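Local coordinates for protein fungal protease inhibitor-1 (Antheraea mylitta, PDB 3BT4) that inhibits trypsin, chymotrypsin and proteases from the fungi Aspergillus oryzae and Rhizopus oryzae, as a serine protease inhibitor, at residues H33-A38 / K58-P64; A42-R48 / S65-E70; L47-C53 / G77-K81. The contacts are given in a common frame with arbitrary orientation. Residues are numbered along the deposited sequence.

Interaction 1. Residues H33-A38 / K58-P64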
loop_
_atom_site.group_PDB
_atom_site.type_symbol
_atom_site.label_atom_id
_atom_site.label_comp_id
_atom_site.label_asym_id
_atom_site.label_seq_id
_atom_site.Cartn_x
_atom_site.Cartn_y
_atom_site.Cartn_z
ATOM N N HIS A 33 -4.600 -0.781 2.910
ATOM C CA HIS A 33 -3.196 -0.809 2.462
ATOM C C HIS A 33 -2.580 -2.195 2.498
ATOM O O HIS A 33 -1.945 -2.603 1.535
ATOM C CB HIS A 33 -2.305 0.172 3.259
ATOM C CG HIS A 33 -0.952 0.393 2.636
ATOM N ND1 HIS A 33 -0.758 1.218 1.547
ATOM C CD2 HIS A 33 0.264 -0.125 2.930
ATOM C CE1 HIS A 33 0.514 1.191 1.190
ATOM N NE2 HIS A 33 1.155 0.380 2.009
ATOM N N SER A 34 -2.753 -2.908 3.613
ATOM C CA SER A 34 -2.016 -4.146 3.863
ATOM C C SER A 34 -2.802 -5.399 3.538
ATOM O O SER A 34 -4.042 -5.404 3.595
ATOM C CB SER A 34 -1.554 -4.231 5.318
ATOM O OG SER A 34 -0.935 -3.020 5.684
ATOM N N GLY A 35 -2.054 -6.460 3.226
ATOM C CA GLY A 35 -2.640 -7.784 2.992
ATOM C C GLY A 35 -3.137 -7.985 1.582
ATOM O O GLY A 35 -3.200 -7.044 0.787
ATOM N N LYS A 36 -3.477 -9.231 1.254
ATOM C CA LYS A 36 -4.105 -9.513 -0.040
ATOM C C LYS A 36 -5.290 -8.568 -0.269
ATOM O O LYS A 36 -6.143 -8.401 0.619
ATOM C CB LYS A 36 -4.526 -10.980 -0.126
ATOM C CG LYS A 36 -3.327 -11.927 -0.181
ATOM C CD LYS A 36 -3.737 -13.396 -0.263
ATOM C CE LYS A 36 -3.895 -14.025 1.124
ATOM N NZ LYS A 36 -2.646 -13.906 1.936
ATOM N N CYS A 37 -5.296 -7.926 -1.441
ATOM C CA CYS A 37 -6.301 -6.923 -1.838
ATOM C C CYS A 37 -6.407 -5.686 -0.925
ATOM O O CYS A 37 -7.373 -4.903 -1.027
ATOM C CB CYS A 37 -7.672 -7.575 -2.106
ATOM S SG CYS A 37 -7.597 -8.766 -3.489
ATOM N N ALA A 38 -5.407 -5.506 -0.053
ATOM C CA ALA A 38 -5.301 -4.292 0.764
ATOM C C ALA A 38 -6.497 -4.126 1.720
ATOM O O ALA A 38 -6.966 -3.026 1.952
ATOM C CB ALA A 38 -5.154 -3.075 -0.146
ATOM N N LYS A 58 -1.125 -5.380 -4.229
ATOM C CA LYS A 58 -2.220 -5.873 -3.381
ATOM C C LYS A 58 -2.860 -7.124 -3.979
ATOM O O LYS A 58 -3.281 -8.018 -3.240
ATOM C CB LYS A 58 -3.279 -4.796 -3.147
ATOM C CG LYS A 58 -4.153 -4.513 -4.327
ATOM C CD LYS A 58 -5.294 -3.605 -3.956
ATOM C CE LYS A 58 -6.066 -3.220 -5.196
ATOM N NZ LYS A 58 -7.338 -2.541 -4.866
ATOM N N GLU A 59 -2.887 -7.187 -5.312
ATOM C CA GLU A 59 -3.352 -8.360 -6.059
ATOM C C GLU A 59 -2.573 -9.585 -5.664
ATOM O O GLU A 59 -3.015 -10.709 -5.853
ATOM C CB GLU A 59 -3.161 -8.140 -7.562
ATOM C CG GLU A 59 -4.087 -7.115 -8.181
ATOM C CD GLU A 59 -3.779 -5.681 -7.782
ATOM O OE1 GLU A 59 -4.725 -4.869 -7.760
ATOM O OE2 GLU A 59 -2.609 -5.350 -7.501
ATOM N N ILE A 60 -1.404 -9.345 -5.101
ATOM C CA ILE A 60 -0.425 -10.383 -4.866
ATOM C C ILE A 60 -0.174 -10.575 -3.370
ATOM O O ILE A 60 0.452 -11.566 -2.949
ATOM C CB ILE A 60 0.889 -10.009 -5.627
ATOM C CG1 ILE A 60 1.254 -11.068 -6.659
ATOM C CG2 ILE A 60 2.032 -9.696 -4.696
ATOM C CD1 ILE A 60 0.661 -10.800 -8.023
ATOM N N GLY A 61 -0.651 -9.611 -2.576
ATOM C CA GLY A 61 -0.407 -9.580 -1.138
ATOM C C GLY A 61 0.945 -9.040 -0.699
ATOM O O GLY A 61 1.306 -9.170 0.467
ATOM N N GLU A 62 1.698 -8.430 -1.611
ATOM C CA GLU A 62 2.977 -7.797 -1.247
ATOM C C GLU A 62 2.766 -6.336 -0.963
ATOM O O GLU A 62 2.714 -5.533 -1.875
ATOM C CB GLU A 62 4.010 -7.944 -2.359
ATOM C CG GLU A 62 4.574 -9.339 -2.475
ATOM C CD GLU A 62 5.307 -9.825 -1.227
ATOM O OE1 GLU A 62 6.226 -9.131 -0.742
ATOM O OE2 GLU A 62 4.961 -10.919 -0.741
ATOM N N THR A 63 2.651 -6.004 0.321
ATOM C CA THR A 63 2.119 -4.713 0.744
ATOM C C THR A 63 3.013 -4.018 1.771
ATOM O O THR A 63 2.646 -3.917 2.952
ATOM C CB THR A 63 0.693 -4.845 1.312
ATOM O OG1 THR A 63 0.700 -5.806 2.361
ATOM C CG2 THR A 63 -0.259 -5.320 0.254
ATOM N N PRO A 64 4.182 -3.518 1.319
ATOM C CA PRO A 64 5.086 -2.809 2.231
ATOM C C PRO A 64 4.449 -1.518 2.728
ATOM O O PRO A 64 3.688 -0.890 1.996
ATOM C CB PRO A 64 6.310 -2.493 1.359
ATOM C CG PRO A 64 5.814 -2.553 -0.054
ATOM C CD PRO A 64 4.710 -3.570 -0.059
HETATM O O HOH W 1 1.478 -2.573 5.071
#
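T63 lays its side chain against the backbone of H33-G35: CG2 sits 3.4 Å from H33 O, while OG1 accepts a hydrogen bond from G35 N at 3.0 Å. The H33 imidazole meets the next loop residue with its edge, NE2 donating to P64 O at 2.8 Å, and a water bridges S34 OG to T63 O. At the far end of the contact C37 N bonds K58 O at 2.7 Å, and the aliphatic part of K58 packs under A38, with CD 3.8 Å from A38 CB. Between these ends the backbones nearly touch, K36 CA to G61 CA being 3.9 Å; a CB on G61 would run into K36 CG. G35-A38 is a turn with type II angles, and its C37 is tied to the N-terminal region by a disulfide with C4. H33 and S34 both face C40 in a classic beta bulge and G61-E62 form a G1 bulge, so the loop before strand 66-68 is held against the bulge and turn of 33-38 in this disulfide-rich inhibitor.

Interaction 2. Residues A42-R48 / S65-E70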
loop_
_atom_site.group_PDB
_atom_site.type_symbol
_atom_site.label_atom_id
_atom_site.label_comp_id
_atom_site.label_asym_id
_atom_site.label_seq_id
_atom_site.Cartn_x
_atom_site.Cartn_y
_atom_site.Cartn_z
ATOM N N ALA A 42 -3.118 0.528 7.419
ATOM C CA ALA A 42 -1.682 0.587 7.707
ATOM C C ALA A 42 -1.245 1.992 8.078
ATOM O O ALA A 42 -1.863 2.972 7.668
ATOM C CB ALA A 42 -0.899 0.117 6.513
ATOM N N CYS A 43 -0.175 2.085 8.860
ATOM C CA CYS A 43 0.517 3.350 9.056
ATOM C C CYS A 43 1.646 3.355 8.028
ATOM O O CYS A 43 2.580 2.558 8.114
ATOM C CB CYS A 43 1.034 3.471 10.490
ATOM S SG CYS A 43 -0.304 3.179 11.747
ATOM N N VAL A 44 1.518 4.210 7.016
ATOM C CA VAL A 44 2.456 4.174 5.890
ATOM C C VAL A 44 3.504 5.298 5.888
ATOM O O VAL A 44 3.280 6.398 6.398
ATOM C CB VAL A 44 1.714 4.078 4.525
ATOM C CG1 VAL A 44 0.670 2.963 4.580
ATOM C CG2 VAL A 44 1.055 5.373 4.164
ATOM N N THR A 45 4.660 4.975 5.318
ATOM C CA THR A 45 5.726 5.925 5.067
ATOM C C THR A 45 5.773 6.242 3.569
ATOM O O THR A 45 5.628 5.359 2.738
ATOM C CB THR A 45 7.060 5.330 5.574
ATOM O OG1 THR A 45 6.999 5.252 7.005
ATOM C CG2 THR A 45 8.292 6.169 5.146
ATOM N N LEU A 46 5.961 7.513 3.214
ATOM C CA LEU A 46 6.070 7.857 1.790
ATOM C C LEU A 46 7.495 8.144 1.347
ATOM O O LEU A 46 8.293 8.747 2.087
ATOM C CB LEU A 46 5.121 8.999 1.389
ATOM C CG LEU A 46 3.621 8.811 1.677
ATOM C CD1 LEU A 46 2.826 10.035 1.260
ATOM C CD2 LEU A 46 3.063 7.542 1.025
ATOM N N LEU A 47 7.796 7.698 0.127
ATOM C CA LEU A 47 9.133 7.804 -0.446
ATOM C C LEU A 47 9.178 8.771 -1.616
ATOM O O LEU A 47 8.203 8.939 -2.350
ATOM C CB LEU A 47 9.634 6.427 -0.877
ATOM C CG LEU A 47 9.460 5.261 0.108
ATOM C CD1 LEU A 47 9.565 3.974 -0.634
ATOM C CD2 LEU A 47 10.452 5.291 1.244
ATOM N N ARG A 48 10.331 9.410 -1.767
ATOM C CA ARG A 48 10.563 10.395 -2.801
ATOM C C ARG A 48 11.012 9.757 -4.116
ATOM O O ARG A 48 11.448 8.607 -4.151
ATOM C CB ARG A 48 11.643 11.379 -2.338
ATOM C CG ARG A 48 11.388 12.085 -1.016
ATOM C CD ARG A 48 10.358 13.149 -1.185
ATOM N NE ARG A 48 10.439 14.171 -0.144
ATOM C CZ ARG A 48 11.204 15.260 -0.229
ATOM N NH1 ARG A 48 11.973 15.460 -1.298
ATOM N NH2 ARG A 48 11.187 16.150 0.753
ATOM N N SER A 65 4.760 -1.135 3.966
ATOM C CA SER A 65 4.221 0.087 4.555
ATOM C C SER A 65 4.911 1.333 4.044
ATOM O O SER A 65 4.439 2.441 4.253
ATOM C CB SER A 65 4.317 0.022 6.076
ATOM O OG SER A 65 3.425 -0.976 6.547
ATOM N N ALA A 66 6.037 1.151 3.378
ATOM C CA ALA A 66 6.779 2.271 2.825
ATOM C C ALA A 66 6.541 2.245 1.337
ATOM O O ALA A 66 6.949 1.316 0.649
ATOM C CB ALA A 66 8.267 2.146 3.150
ATOM N N VAL A 67 5.862 3.265 0.843
ATOM C CA VAL A 67 5.442 3.286 -0.553
ATOM C C VAL A 67 5.838 4.600 -1.230
ATOM O O VAL A 67 6.037 5.610 -0.561
ATOM C CB VAL A 67 3.914 2.966 -0.702
ATOM C CG1 VAL A 67 3.643 1.461 -0.472
ATOM C CG2 VAL A 67 3.067 3.837 0.223
ATOM N N CYS A 68 5.980 4.583 -2.546
ATOM C CA CYS A 68 6.286 5.808 -3.286
ATOM C C CYS A 68 5.176 6.840 -3.125
ATOM O O CYS A 68 3.987 6.479 -3.101
ATOM C CB CYS A 68 6.502 5.500 -4.773
ATOM S SG CYS A 68 7.819 4.315 -5.030
ATOM N N GLN A 69 5.556 8.106 -3.015
ATOM C CA GLN A 69 4.569 9.166 -2.847
ATOM C C GLN A 69 3.843 9.412 -4.171
ATOM O O GLN A 69 4.452 9.852 -5.152
ATOM C CB GLN A 69 5.211 10.445 -2.295
ATOM C CG GLN A 69 4.214 11.529 -1.864
ATOM C CD GLN A 69 4.829 12.610 -0.967
ATOM O OE1 GLN A 69 6.005 12.966 -1.099
ATOM N NE2 GLN A 69 4.028 13.135 -0.046
ATOM N N GLU A 70 2.540 9.111 -4.178
ATOM C CA GLU A 70 1.671 9.247 -5.357
ATOM C C GLU A 70 1.891 10.563 -6.084
ATOM O O GLU A 70 2.042 11.598 -5.428
ATOM C CB GLU A 70 0.190 9.098 -4.963
ATOM C CG GLU A 70 -0.240 7.672 -4.679
ATOM C CD GLU A 70 0.047 7.226 -3.246
ATOM O OE1 GLU A 70 0.071 5.993 -2.997
ATOM O OE2 GLU A 70 0.253 8.105 -2.380
#
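Strands 40-47 and 66-68 pair in parallel in a three-stranded mixed sheet, and their side chains sort onto two faces. On one, L46 (chi1 m, chi2 t) brings CD2 to 3.8 Å from CG2 of V67; L46 CD1 also reaches 3.6 Å from NE2 of Q69, whose t,t conformation extends its chain alongside the leucine. On the other face T45, L47, A66 and C68 gather. L47 takes m,t, which places CD2 4.3 Å from A66 CB. E70 curls back with chi1 m and chi2 p, and its carboxylate forms a salt bridge with R30 of strand 28-30, the far edge of the same sheet. Backbone bonds zip the pair in a regular ladder: T45 N to S65 O, V67 N to T45 O and L47 N to V67 O, each 2.8 Å, then Q69 N to L47 O at 2.9 Å. Main chain thus fixes the register through all four hydrogen bonds across the pair, and the side chains on either face meet by van der Waals contact.

Interaction 3. Residues L47-C53 / G77-K81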
loop_
_atom_site.group_PDB
_atom_site.type_symbol
_atom_site.label_atom_id
_atom_site.label_comp_id
_atom_site.label_asym_id
_atom_site.label_seq_id
_atom_site.Cartn_x
_atom_site.Cartn_y
_atom_site.Cartn_z
ATOM N N LEU A 47 7.796 7.698 0.127
ATOM C CA LEU A 47 9.133 7.804 -0.446
ATOM C C LEU A 47 9.178 8.771 -1.616
ATOM O O LEU A 47 8.203 8.939 -2.350
ATOM C CB LEU A 47 9.634 6.427 -0.877
ATOM C CG LEU A 47 9.460 5.261 0.108
ATOM C CD1 LEU A 47 9.565 3.974 -0.634
ATOM C CD2 LEU A 47 10.452 5.291 1.244
ATOM N N ARG A 48 10.331 9.410 -1.767
ATOM C CA ARG A 48 10.563 10.395 -2.801
ATOM C C ARG A 48 11.012 9.757 -4.116
ATOM O O ARG A 48 11.448 8.607 -4.151
ATOM C CB ARG A 48 11.643 11.379 -2.338
ATOM C CG ARG A 48 11.388 12.085 -1.016
ATOM C CD ARG A 48 10.358 13.149 -1.185
ATOM N NE ARG A 48 10.439 14.171 -0.144
ATOM C CZ ARG A 48 11.204 15.260 -0.229
ATOM N NH1 ARG A 48 11.973 15.460 -1.298
ATOM N NH2 ARG A 48 11.187 16.150 0.753
ATOM N N GLU A 49 10.944 10.539 -5.191
ATOM C CA GLU A 49 11.447 10.121 -6.491
ATOM C C GLU A 49 12.910 9.675 -6.429
ATOM O O GLU A 49 13.754 10.366 -5.859
ATOM C CB GLU A 49 11.287 11.257 -7.503
ATOM C CG GLU A 49 11.614 10.828 -8.917
ATOM C CD GLU A 49 11.330 11.901 -9.968
ATOM O OE1 GLU A 49 11.107 13.085 -9.605
ATOM O OE2 GLU A 49 11.355 11.544 -11.164
ATOM N N ARG A 50 13.174 8.517 -7.036
ATOM C CA ARG A 50 14.506 7.888 -7.127
ATOM C C ARG A 50 14.837 6.998 -5.944
ATOM O O ARG A 50 15.658 6.092 -6.075
ATOM C CB ARG A 50 15.646 8.899 -7.338
ATOM C CG ARG A 50 15.560 9.711 -8.599
ATOM C CD ARG A 50 15.231 8.868 -9.819
ATOM N NE ARG A 50 14.728 9.740 -10.886
ATOM C CZ ARG A 50 15.501 10.435 -11.731
ATOM N NH1 ARG A 50 16.831 10.352 -11.658
ATOM N NH2 ARG A 50 14.938 11.208 -12.655
ATOM N N ALA A 51 14.219 7.263 -4.792
ATOM C CA ALA A 51 14.475 6.479 -3.581
ATOM C C ALA A 51 14.106 5.022 -3.841
ATOM O O ALA A 51 13.190 4.746 -4.580
ATOM C CB ALA A 51 13.706 7.030 -2.407
ATOM N N ALA A 52 14.870 4.103 -3.259
ATOM C CA ALA A 52 14.610 2.677 -3.376
ATOM C C ALA A 52 13.295 2.290 -2.707
ATOM O O ALA A 52 12.925 2.838 -1.672
ATOM C CB ALA A 52 15.769 1.877 -2.780
ATOM N N CYS A 53 12.600 1.336 -3.310
ATOM C CA CYS A 53 11.313 0.876 -2.810
ATOM C C CYS A 53 11.145 -0.617 -3.049
ATOM O O CYS A 53 11.696 -1.159 -4.014
ATOM C CB CYS A 53 10.185 1.609 -3.528
ATOM S SG CYS A 53 10.375 1.567 -5.321
ATOM N N GLY A 77 12.541 -1.132 -8.726
ATOM C CA GLY A 77 13.003 -0.990 -7.332
ATOM C C GLY A 77 13.301 0.444 -6.930
ATOM O O GLY A 77 13.945 0.681 -5.927
ATOM N N VAL A 78 12.792 1.391 -7.711
ATOM C CA VAL A 78 13.053 2.808 -7.550
ATOM C C VAL A 78 11.711 3.559 -7.712
ATOM O O VAL A 78 10.921 3.236 -8.601
ATOM C CB VAL A 78 14.115 3.248 -8.623
ATOM C CG1 VAL A 78 13.993 4.693 -9.005
ATOM C CG2 VAL A 78 15.529 2.943 -8.147
ATOM N N CYS A 79 11.431 4.529 -6.847
ATOM C CA CYS A 79 10.262 5.407 -7.053
ATOM C C CYS A 79 10.411 6.267 -8.315
ATOM O O CYS A 79 11.227 7.184 -8.373
ATOM C CB CYS A 79 9.986 6.270 -5.825
ATOM S SG CYS A 79 9.492 5.321 -4.373
ATOM N N THR A 80 9.592 5.955 -9.310
ATOM C CA THR A 80 9.739 6.479 -10.664
ATOM C C THR A 80 8.581 7.390 -11.079
ATOM O O THR A 80 7.413 7.058 -10.877
ATOM C CB THR A 80 9.803 5.316 -11.660
ATOM O OG1 THR A 80 10.833 4.417 -11.261
ATOM C CG2 THR A 80 10.076 5.798 -13.072
ATOM N N LYS A 81 8.916 8.543 -11.647
ATOM C CA LYS A 81 7.915 9.387 -12.285
ATOM C C LYS A 81 7.395 8.694 -13.545
ATOM O O LYS A 81 8.118 8.533 -14.536
ATOM C CB LYS A 81 8.473 10.777 -12.617
ATOM C CG LYS A 81 7.400 11.771 -13.066
ATOM C CD LYS A 81 7.986 13.146 -13.370
ATOM C CE LYS A 81 8.510 13.857 -12.112
ATOM N NZ LYS A 81 9.240 15.128 -12.427
#
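After the type II turn R48-A51 the backbone runs antiparallel to strand 78-80, the second arm of the hairpin made with strand 73-75. The pairing starts at G77, whose O accepts from C53 N at 3.0 Å and lies 3.3 Å from A52 CA. V78 stands opposite A52 as a single beta bridge, CA to CA 4.5 Å, and its CG1 packs 3.6 Å from R50 O. C79 follows and is held on both polar ends of its backbone: N donates to A51 O at 2.9 Å and O accepts from R50 N at 2.7 Å, both nearly linear. Its CB nestles 3.2 Å from R48 O, and its SG, disulfide-bonded to C68, is 3.7 Å from L47 CB and 3.9 Å from C53 CB, while C53 itself is linked to C74 of the neighbouring hairpin arm. T80 points away and turns its OG1 back to V78 O at 2.9 Å. K81 faces the turn again: E49 OE2 comes within 3.3 Å of K81 CB, and a long salt bridge joins E49 OE1 to K81 NZ at 4.0 Å, matched by another long one from E49 OE2 to R50 NE at 3.8 Å.

In the fold
The three contacts lie in series, with interaction 2 in the middle. Its centre lies 13 Å from that of interaction 1 and 10 Å from that of interaction 3, whereas the centres of interactions 1 and 3 are 19 Å apart and the two do not touch, their nearest atoms being about 6 Å from each other. H33 packs onto the sheet, with CD2 3.5 Å from V44 CG1 and CE1 3.6 Å from V67 CG1. Toward interaction 3, L47 and R48 are shared by both, and the 2.1 Å bond from C68 SG to C79 SG joins them covalently. A glycerol, probably from the crystallisation liquor, sits where interactions 1 and 2 meet, about 4 Å from the side chain of P64 and about 3 Å from that of S65.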